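Member of DUF4221 family (Bacteroides vulgatus, PDB 3S9J) is of unknown function but folds as a six-bladed beta-propeller, and is probably a lipoprotein in its natural full-length form. Local coordinates at residues 184-188 with 216-220. Numbering follows the deposited sequence.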
ATOM      1  N   TYR A 184      13.261  11.563   5.835  1.00 29.46           N
ATOM      2  CA  TYR A 184      12.090  11.689   6.689  1.00 29.24           C
ATOM      3  C   TYR A 184      11.969  13.144   7.159  1.00 31.31           C
ATOM      4  O   TYR A 184      12.960  13.804   7.421  1.00 33.04           O
ATOM      5  CB  TYR A 184      12.200  10.769   7.904  1.00 28.37           C
ATOM      6  CG  TYR A 184      11.806   9.363   7.639  1.00 27.02           C
ATOM      7  CD1 TYR A 184      12.702   8.452   7.083  1.00 25.08           C
ATOM      8  CD2 TYR A 184      10.524   8.917   7.942  1.00 25.15           C
ATOM      9  CE1 TYR A 184      12.328   7.106   6.824  1.00 27.44           C
ATOM     10  CE2 TYR A 184      10.150   7.590   7.691  1.00 26.98           C
ATOM     11  CZ  TYR A 184      11.051   6.689   7.149  1.00 26.37           C
ATOM     12  OH  TYR A 184      10.655   5.377   6.921  1.00 26.80           O
ATOM     13  N   PRO A 185      10.745  13.657   7.211  1.00 32.29           N
ATOM     14  CA  PRO A 185      10.532  15.041   7.593  1.00 33.81           C
ATOM     15  C   PRO A 185      10.709  15.213   9.109  1.00 33.33           C
ATOM     16  O   PRO A 185      10.550  14.241   9.868  1.00 32.80           O
ATOM     17  CB  PRO A 185       9.086  15.305   7.167  1.00 33.52           C
ATOM     18  CG  PRO A 185       8.422  13.976   7.199  1.00 34.39           C
ATOM     19  CD  PRO A 185       9.495  12.980   6.822  1.00 30.08           C
ATOM     20  N   PRO A 186      11.058  16.429   9.549  1.00 35.85           N
ATOM     21  CA  PRO A 186      11.315  16.681  10.984  1.00 37.31           C
ATOM     22  C   PRO A 186      10.025  16.904  11.764  1.00 37.91           C
ATOM     23  O   PRO A 186       9.841  17.963  12.386  1.00 38.47           O
ATOM     24  CB  PRO A 186      12.174  17.951  10.956  1.00 39.28           C
ATOM     25  CG  PRO A 186      11.653  18.703   9.763  1.00 41.86           C
ATOM     26  CD  PRO A 186      11.350  17.620   8.726  1.00 39.20           C
ATOM     27  N   ILE A 187       9.149  15.907  11.734  1.00 36.01           N
ATOM     28  CA  ILE A 187       7.825  16.000  12.366  1.00 35.30           C
ATOM     29  C   ILE A 187       7.632  14.981  13.486  1.00 35.35           C
ATOM     30  O   ILE A 187       6.506  14.779  13.932  1.00 38.52           O
ATOM     31  CB  ILE A 187       6.681  15.863  11.314  1.00 33.67           C
ATOM     32  CG1 ILE A 187       6.685  14.475  10.656  1.00 34.77           C
ATOM     33  CG2 ILE A 187       6.790  16.964  10.269  1.00 39.13           C
ATOM     34  CD1 ILE A 187       5.617  14.287   9.536  1.00 35.52           C
ATOM     35  N   PHE A 188       8.717  14.321  13.901  1.00 33.73           N
ATOM     36  CA  PHE A 188       8.690  13.255  14.899  1.00 36.40           C
ATOM     37  C   PHE A 188       9.427  13.740  16.143  1.00 40.92           C
ATOM     38  O   PHE A 188      10.636  13.935  16.122  1.00 40.35           O
ATOM     39  CB  PHE A 188       9.339  11.998  14.338  1.00 36.74           C
ATOM     40  CG  PHE A 188       8.711  11.550  13.071  1.00 32.90           C
ATOM     41  CD1 PHE A 188       7.508  10.857  13.098  1.00 31.00           C
ATOM     42  CD2 PHE A 188       9.289  11.849  11.857  1.00 36.15           C
ATOM     43  CE1 PHE A 188       6.894  10.463  11.920  1.00 31.46           C
ATOM     44  CE2 PHE A 188       8.689  11.435  10.671  1.00 30.53           C
ATOM     45  CZ  PHE A 188       7.488  10.758  10.711  1.00 32.46           C
ATOM     46  N   PHE A 216       2.308  10.404   5.035  1.00 25.39           N
ATOM     47  CA  PHE A 216       2.542   9.879   6.378  1.00 24.80           C
ATOM     48  C   PHE A 216       1.200   9.700   7.060  1.00 23.83           C
ATOM     49  O   PHE A 216       0.348  10.561   6.999  1.00 27.34           O
ATOM     50  CB  PHE A 216       3.478  10.794   7.217  1.00 25.17           C
ATOM     51  CG  PHE A 216       4.922  10.614   6.883  1.00 24.61           C
ATOM     52  CD1 PHE A 216       5.675   9.637   7.515  1.00 26.28           C
ATOM     53  CD2 PHE A 216       5.500  11.363   5.878  1.00 27.01           C
ATOM     54  CE1 PHE A 216       6.979   9.427   7.173  1.00 26.93           C
ATOM     55  CE2 PHE A 216       6.796  11.148   5.503  1.00 27.43           C
ATOM     56  CZ  PHE A 216       7.558  10.197   6.165  1.00 26.41           C
ATOM     57  N   PHE A 217       1.007   8.527   7.645  1.00 23.33           N
ATOM     58  CA  PHE A 217      -0.256   8.207   8.294  1.00 23.66           C
ATOM     59  C   PHE A 217      -0.623   9.249   9.359  1.00 25.28           C
ATOM     60  O   PHE A 217      -1.795   9.583   9.528  1.00 25.47           O
ATOM     61  CB  PHE A 217      -0.205   6.824   8.928  1.00 23.26           C
ATOM     62  CG  PHE A 217       0.157   5.700   7.965  1.00 22.44           C
ATOM     63  CD1 PHE A 217      -0.285   5.703   6.644  1.00 22.62           C
ATOM     64  CD2 PHE A 217       0.915   4.620   8.407  1.00 22.32           C
ATOM     65  CE1 PHE A 217       0.038   4.623   5.776  1.00 22.29           C
ATOM     66  CE2 PHE A 217       1.256   3.572   7.545  1.00 24.45           C
ATOM     67  CZ  PHE A 217       0.797   3.581   6.248  1.00 21.19           C
ATOM     68  N   GLY A 218       0.371   9.776  10.050  1.00 26.08           N
ATOM     69  CA  GLY A 218       0.108  10.713  11.148  1.00 28.50           C
ATOM     70  C   GLY A 218       0.118  12.182  10.792  1.00 27.91           C
ATOM     71  O   GLY A 218       0.171  13.012  11.689  1.00 31.66           O
ATOM     72  N   TYR A 219       0.051  12.527   9.508  1.00 27.74           N
ATOM     73  CA  TYR A 219       0.259  13.911   9.085  1.00 27.01           C
ATOM     74  C   TYR A 219      -0.788  14.419   8.106  1.00 28.91           C
ATOM     75  O   TYR A 219      -1.157  13.736   7.161  1.00 27.68           O
ATOM     76  CB  TYR A 219       1.653  14.048   8.462  1.00 26.98           C
ATOM     77  CG  TYR A 219       2.246  15.444   8.389  1.00 29.99           C
ATOM     78  CD1 TYR A 219       2.067  16.371   9.416  1.00 34.04           C
ATOM     79  CD2 TYR A 219       3.041  15.817   7.317  1.00 36.42           C
ATOM     80  CE1 TYR A 219       2.663  17.635   9.354  1.00 40.57           C
ATOM     81  CE2 TYR A 219       3.632  17.076   7.238  1.00 38.50           C
ATOM     82  CZ  TYR A 219       3.444  17.976   8.255  1.00 39.45           C
ATOM     83  OH  TYR A 219       4.050  19.211   8.173  1.00 40.04           O
ATOM     84  N   ASP A 220      -1.216  15.664   8.312  1.00 30.35           N
ATOM     85  CA  ASP A 220      -2.200  16.325   7.461  1.00 32.71           C
ATOM     86  C   ASP A 220      -1.754  16.531   6.019  1.00 31.02           C
ATOM     87  O   ASP A 220      -2.589  16.649   5.147  1.00 34.40           O
ATOM     88  CB  ASP A 220      -2.502  17.725   7.986  1.00 35.23           C
ATOM     89  CG  ASP A 220      -3.324  17.732   9.235  1.00 37.41           C
ATOM     90  OD1 ASP A 220      -3.605  16.680   9.825  1.00 36.12           O
ATOM     91  OD2 ASP A 220      -3.730  18.841   9.586  1.00 43.19           O
TER
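In this six-bladed beta-propeller, the contact joins two neighbouring blades. Residues 184-188 begin the loop that leaves strand 177-183, the last of its blade. Residues 216-220 make the turn of the hairpin that joins strands 211-216 and 221-225 of the next blade. A type I beta turn runs from Phe216 to Tyr219, closed by Tyr219 N to Phe216 O at 3.2 Å. No hydrogen bond crosses between the segments; the contact is apolar.

Tyr184, Phe188 and Phe216 form an aromatic cluster. Phe188 turns its edge to the face of Phe216 in an offset edge-to-face pair, with centroids 5.7 Å apart and planes at 65°. The Tyr184 ring meets Phe216 obliquely, while the Tyr184 hydroxyl is hydrogen-bonded to Gln149 O. The side chains of Tyr184 and Phe216 both touch Met166 of strand 165-171.

Contacts of aliphatic groups with aromatic rings complete the interface. Pro185 CD packs 3.5 Å from Phe216 CZ. Ile187 makes a CH-pi contact with Tyr219: Ile187 CD1 sits over the face of the Tyr219 ring, 3.9 Å from its centroid and 19° off the ring normal.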